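Local coordinates for thymidylate synthase A (Bacillus subtilis, PDB 1BKP) that catalyses the reductive methylation of dUMP to dTMP, with 5,10-methylenetetrahydrofolate as both methyl donor and reductant, working as a homodimer, at the interface of chains A and B. Residues are numbered along the deposited sequence; one frame, centred on the assembly and turned at random. Chains: chain A/B, Thymidylate synthase A.

Contact 1: the interface of chains A and B. Residues chain A 137-138, 168; chain B 24.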
ATOM      1  N   PRO A 137       9.745  -9.134 -16.625  1.00 18.58           N
ATOM      2  CA  PRO A 137      10.268  -9.031 -15.236  1.00 17.96           C
ATOM      3  C   PRO A 137      10.467  -7.657 -14.659  1.00 18.32           C
ATOM      4  O   PRO A 137      10.229  -7.453 -13.494  1.00 17.41           O
ATOM      5  CB  PRO A 137      11.620  -9.719 -15.296  1.00 16.95           C
ATOM      6  CG  PRO A 137      11.968  -9.785 -16.820  1.00 16.05           C
ATOM      7  CD  PRO A 137      10.688  -9.853 -17.543  1.00 16.79           C
ATOM      8  N   SER A 138      10.912  -6.717 -15.485  1.00 18.88           N
ATOM      9  CA  SER A 138      11.263  -5.400 -14.990  1.00 18.81           C
ATOM     10  C   SER A 138      10.045  -4.489 -14.732  1.00 19.08           C
ATOM     11  O   SER A 138      10.201  -3.366 -14.268  1.00 21.40           O
ATOM     12  CB  SER A 138      12.209  -4.717 -16.025  1.00 14.21           C
ATOM     13  OG  SER A 138      11.419  -4.411 -17.181  1.00 23.18           O
ATOM     14  N   VAL A 168      11.335  -7.877  -9.643  1.00 15.43           N
ATOM     15  CA  VAL A 168      12.329  -8.852 -10.053  1.00 17.50           C
ATOM     16  C   VAL A 168      13.606  -8.063 -10.327  1.00 19.15           C
ATOM     17  O   VAL A 168      13.596  -7.136 -11.169  1.00 18.09           O
ATOM     18  CB  VAL A 168      11.930  -9.634 -11.346  1.00 18.14           C
ATOM     19  CG1 VAL A 168      13.145 -10.568 -11.713  1.00 18.58           C
ATOM     20  CG2 VAL A 168      10.685 -10.435 -11.113  1.00 17.51           C
TER
ATOM     21  N   PHE B  24      18.120  -5.663 -18.148  1.00 21.08           N
ATOM     22  CA  PHE B  24      16.898  -5.736 -18.916  1.00 21.21           C
ATOM     23  C   PHE B  24      16.934  -4.980 -20.220  1.00 23.43           C
ATOM     24  O   PHE B  24      17.698  -4.040 -20.352  1.00 24.32           O
ATOM     25  CB  PHE B  24      15.809  -5.124 -18.019  1.00 22.59           C
ATOM     26  CG  PHE B  24      15.583  -5.919 -16.791  1.00 25.26           C
ATOM     27  CD1 PHE B  24      15.227  -7.296 -16.902  1.00 24.50           C
ATOM     28  CD2 PHE B  24      15.653  -5.334 -15.528  1.00 26.76           C
ATOM     29  CE1 PHE B  24      14.918  -8.054 -15.761  1.00 24.91           C
ATOM     30  CE2 PHE B  24      15.342  -6.099 -14.360  1.00 26.70           C
ATOM     31  CZ  PHE B  24      14.965  -7.468 -14.486  1.00 25.32           C
TER

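Contact 2: the interface of chains A and B. Residues chain A 145, 162-163, 165, 178; chain B 145, 162-163, 178.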
ATOM      1  N   MET A 145      -4.620  -6.947  -6.292  1.00 13.74           N
ATOM      2  CA  MET A 145      -5.509  -6.077  -5.517  1.00 15.23           C
ATOM      3  C   MET A 145      -6.795  -6.729  -5.240  1.00 13.07           C
ATOM      4  O   MET A 145      -7.555  -7.036  -6.215  1.00 12.73           O
ATOM      5  CB  MET A 145      -5.808  -4.820  -6.449  1.00 14.95           C
ATOM      6  CG  MET A 145      -6.686  -3.668  -5.820  1.00 13.23           C
ATOM      7  SD  MET A 145      -6.005  -3.129  -4.306  1.00 14.02           S
ATOM      8  CE  MET A 145      -4.405  -2.505  -4.812  1.00 16.08           C
ATOM      9  N   TYR A 162      -4.734  -6.950   1.605  1.00 14.91           N
ATOM     10  CA  TYR A 162      -5.472  -6.772   0.378  1.00 13.00           C
ATOM     11  C   TYR A 162      -4.638  -6.524  -0.889  1.00  9.06           C
ATOM     12  O   TYR A 162      -5.222  -6.467  -1.998  1.00  7.87           O
ATOM     13  CB  TYR A 162      -6.458  -5.564   0.607  1.00 13.73           C
ATOM     14  CG  TYR A 162      -5.829  -4.137   0.724  1.00 11.97           C
ATOM     15  CD1 TYR A 162      -5.323  -3.670   1.969  1.00 11.73           C
ATOM     16  CD2 TYR A 162      -5.559  -3.366  -0.431  1.00 13.08           C
ATOM     17  CE1 TYR A 162      -4.582  -2.524   2.053  1.00 12.65           C
ATOM     18  CE2 TYR A 162      -4.811  -2.191  -0.351  1.00 13.48           C
ATOM     19  CZ  TYR A 162      -4.329  -1.775   0.924  1.00 15.19           C
ATOM     20  OH  TYR A 162      -3.649  -0.612   1.078  1.00 12.21           O
ATOM     21  N   GLU A 163      -3.335  -6.304  -0.746  1.00  9.00           N
ATOM     22  CA  GLU A 163      -2.543  -6.061  -1.972  1.00 12.25           C
ATOM     23  C   GLU A 163      -1.164  -6.562  -1.879  1.00 11.72           C
ATOM     24  O   GLU A 163      -0.600  -6.781  -0.749  1.00 11.77           O
ATOM     25  CB  GLU A 163      -2.514  -4.517  -2.338  1.00 10.57           C
ATOM     26  CG  GLU A 163      -1.712  -3.757  -1.275  1.00 12.75           C
ATOM     27  CD  GLU A 163      -1.550  -2.256  -1.619  1.00 19.50           C
ATOM     28  OE1 GLU A 163      -1.666  -1.880  -2.770  1.00 17.37           O
ATOM     29  OE2 GLU A 163      -1.260  -1.479  -0.734  1.00 13.00           O
ATOM     30  N   GLN A 165       2.801  -6.310  -4.152  1.00 13.80           N
ATOM     31  CA  GLN A 165       3.572  -5.741  -5.296  1.00 13.41           C
ATOM     32  C   GLN A 165       4.837  -6.641  -5.363  1.00 13.12           C
ATOM     33  O   GLN A 165       5.466  -6.933  -4.359  1.00 14.20           O
ATOM     34  CB  GLN A 165       3.941  -4.251  -5.098  1.00  7.37           C
ATOM     35  CG  GLN A 165       4.697  -3.804  -6.364  1.00  6.78           C
ATOM     36  CD  GLN A 165       4.789  -2.286  -6.466  1.00 17.30           C
ATOM     37  OE1 GLN A 165       4.317  -1.584  -5.656  1.00 15.17           O
ATOM     38  NE2 GLN A 165       5.409  -1.795  -7.560  1.00 16.98           N
ATOM     39  N   ARG A 178       0.648  -5.476   1.850  1.00 11.15           N
ATOM     40  CA  ARG A 178       0.109  -4.497   2.813  1.00 10.40           C
ATOM     41  C   ARG A 178      -1.193  -4.948   3.399  1.00  7.90           C
ATOM     42  O   ARG A 178      -2.092  -5.379   2.643  1.00 10.07           O
ATOM     43  CB  ARG A 178      -0.134  -3.094   2.222  1.00 12.81           C
ATOM     44  CG  ARG A 178      -0.447  -2.014   3.350  1.00 10.10           C
ATOM     45  CD  ARG A 178      -0.361  -0.616   2.765  1.00 15.22           C
ATOM     46  NE  ARG A 178      -0.596   0.335   3.836  1.00 12.05           N
ATOM     47  CZ  ARG A 178      -1.771   0.768   4.243  1.00 13.02           C
ATOM     48  NH1 ARG A 178      -2.857   0.567   3.505  1.00 10.54           N
ATOM     49  NH2 ARG A 178      -1.825   1.589   5.275  1.00 16.53           N
TER
ATOM     50  N   MET B 145      -8.847   4.190  -3.813  1.00 14.98           N
ATOM     51  CA  MET B 145      -8.070   3.287  -4.678  1.00 15.22           C
ATOM     52  C   MET B 145      -8.256   3.697  -6.111  1.00 13.04           C
ATOM     53  O   MET B 145      -9.428   3.691  -6.593  1.00 12.92           O
ATOM     54  CB  MET B 145      -8.684   1.844  -4.491  1.00 14.79           C
ATOM     55  CG  MET B 145      -7.964   0.664  -5.268  1.00 13.01           C
ATOM     56  SD  MET B 145      -6.255   0.650  -4.948  1.00 14.41           S
ATOM     57  CE  MET B 145      -6.095   0.309  -3.133  1.00 15.36           C
ATOM     58  N   TYR B 162      -1.445   5.642  -6.192  1.00 13.42           N
ATOM     59  CA  TYR B 162      -2.745   5.073  -6.529  1.00 11.18           C
ATOM     60  C   TYR B 162      -3.635   4.820  -5.321  1.00  9.98           C
ATOM     61  O   TYR B 162      -4.751   4.356  -5.510  1.00 11.00           O
ATOM     62  CB  TYR B 162      -2.539   3.743  -7.323  1.00 10.37           C
ATOM     63  CG  TYR B 162      -1.865   2.654  -6.482  1.00  9.17           C
ATOM     64  CD1 TYR B 162      -0.467   2.608  -6.296  1.00  8.71           C
ATOM     65  CD2 TYR B 162      -2.647   1.732  -5.743  1.00 11.69           C
ATOM     66  CE1 TYR B 162       0.124   1.673  -5.428  1.00  8.95           C
ATOM     67  CE2 TYR B 162      -2.045   0.820  -4.832  1.00 13.50           C
ATOM     68  CZ  TYR B 162      -0.635   0.799  -4.708  1.00 12.33           C
ATOM     69  OH  TYR B 162      -0.074  -0.197  -3.897  1.00 11.99           O
ATOM     70  N   GLU B 163      -3.134   5.076  -4.122  1.00 10.75           N
ATOM     71  CA  GLU B 163      -3.973   4.846  -2.970  1.00 12.56           C
ATOM     72  C   GLU B 163      -3.706   5.685  -1.771  1.00 10.99           C
ATOM     73  O   GLU B 163      -2.557   6.154  -1.510  1.00 10.17           O
ATOM     74  CB  GLU B 163      -3.911   3.337  -2.494  1.00 11.91           C
ATOM     75  CG  GLU B 163      -2.474   2.931  -1.984  1.00  8.90           C
ATOM     76  CD  GLU B 163      -2.383   1.534  -1.394  1.00 17.23           C
ATOM     77  OE1 GLU B 163      -3.412   0.928  -1.108  1.00 14.89           O
ATOM     78  OE2 GLU B 163      -1.245   1.050  -1.195  1.00 13.67           O
ATOM     79  N   ARG B 178       0.555   5.786  -1.015  1.00 12.98           N
ATOM     80  CA  ARG B 178       1.530   4.891  -1.633  1.00 14.61           C
ATOM     81  C   ARG B 178       1.600   5.111  -3.086  1.00  9.79           C
ATOM     82  O   ARG B 178       0.564   5.118  -3.781  1.00  9.20           O
ATOM     83  CB  ARG B 178       1.239   3.411  -1.378  1.00 16.29           C
ATOM     84  CG  ARG B 178       2.405   2.451  -1.891  1.00 10.33           C
ATOM     85  CD  ARG B 178       2.269   1.100  -1.216  1.00 15.76           C
ATOM     86  NE  ARG B 178       3.450   0.315  -1.606  1.00 20.72           N
ATOM     87  CZ  ARG B 178       3.616  -0.392  -2.734  1.00 16.72           C
ATOM     88  NH1 ARG B 178       2.657  -0.520  -3.691  1.00 10.31           N
ATOM     89  NH2 ARG B 178       4.815  -0.980  -2.929  1.00 18.60           N
TER

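Contact 1: the interface of chains A and B
B:Phe24 pushes its benzyl group against a loop and a strand end of the other subunit, where A:Ser138, A:Pro137 and A:Val168 receive it, a compact example of one aromatic side chain meeting three kinds of neighbour. The first kind is a CH-pi contact. The CB methylene of A:Ser138 sits over one ring face, 3.7 Å from the centroid of B:Phe24 and displaced toward the rim, with its nearest ring carbon, CD2 of B:Phe24, 3.5 Å from CB of A:Ser138. The serine hydroxyl OG is placed between its own backbone N and carbonyl carbon (chi1 70°), which points it away from the ring of B:Phe24, so that the CB methylene and not the hydroxyl meets the face.

Plain apolar packing comes second. A:Pro137 lies beyond the rim on the same side as the serine, and its side chain and that of B:Phe24 slide past each other in opposite directions. CG of A:Pro137 stands 3.6 Å from CE1 of B:Phe24, with CB of the same proline 3.7 Å from that CE1, so the pyrrolidine packs beside the CE1 corner of the ring.

The third neighbour is polar but makes no hydrogen bond with the ring: the backbone carbonyl O of A:Val168 approaches the far rim, 3.6 Å from CZ of B:Phe24, where the slightly positive ring hydrogens would probably suit it.

In the fold, A:Pro137 and A:Ser138 belong to the loop between helix 125-135 and strand 143-145, shortly before A:Arg140 and A:Arg141, which contribute to the dUMP site shared between subunits. A:Val168 lies near the end of strand 161-169, and B:Phe24 is in a loop following strand 19-20.

Contact 2: the interface of chains A and B
The phenol oxygen OH of B:Tyr162 is gripped from both subunits: it donates to the carboxylate OE1 of A:Glu163 at 2.6 Å and accepts from NH1 of its own subunit's B:Arg178 at 2.8 Å. The glutamate oxygen is met on its syn side, yet 33° out of the carboxylate plane. The twin bond runs from OH of A:Tyr162 to OE1 of B:Glu163, 2.7 Å.

Between these bonds the glutamates come from opposite directions, their carboxylate planes 79° apart and their OE2 atoms, of A:Glu163 and B:Glu163, separated by 2.6 Å. Such closeness suggests a proton shared by the pair. Each side chain, with CG between backbone N and carbonyl carbon (chi1 68° in A:Glu163), runs extended beyond CG, and the carboxylates meet at the dimer axis.

B:Arg178 also reaches across with NH1 and NH2, both 2.8 Å from the amide OE1 of A:Gln165. NH1 lies almost in line with the C=O bond, whereas NH2 stands above the carbonyl plane. A leucine in place of B:Arg178 would probably leave the glutamine oxygen without these donors and the B:Tyr162 hydroxyl freer to turn away from A:Glu163.

Alongside, the methionines meet tip to tip, SD of A:Met145 lying 3.6 Å from CE of B:Met145.

The site straddles the two-fold axis where the subunits' sheets pack together, using strands 161-169 and 172-179 and the short strand 143-145 (142-145 in B); the nucleophile A:Cys160 immediately precedes the first of these.

Contact 1 and contact 2 belong to one dimer interface, the centres of their C-alpha atoms about 20 Å apart, and share strand 161-169 of chain A, which supplies residues to contact 2 near its start and to contact 1 near its end. The centre of contact 2, at the symmetry axis, is about 9 Å from the nucleophile A:Cys160 and that of contact 1 about 27 Å from it; contact 1 recurs with the chains exchanged. A polar centre joined to apolar packing further out illustrates how a symmetric interface can be held at several places, as befits an enzyme whose dUMP site draws on both subunits.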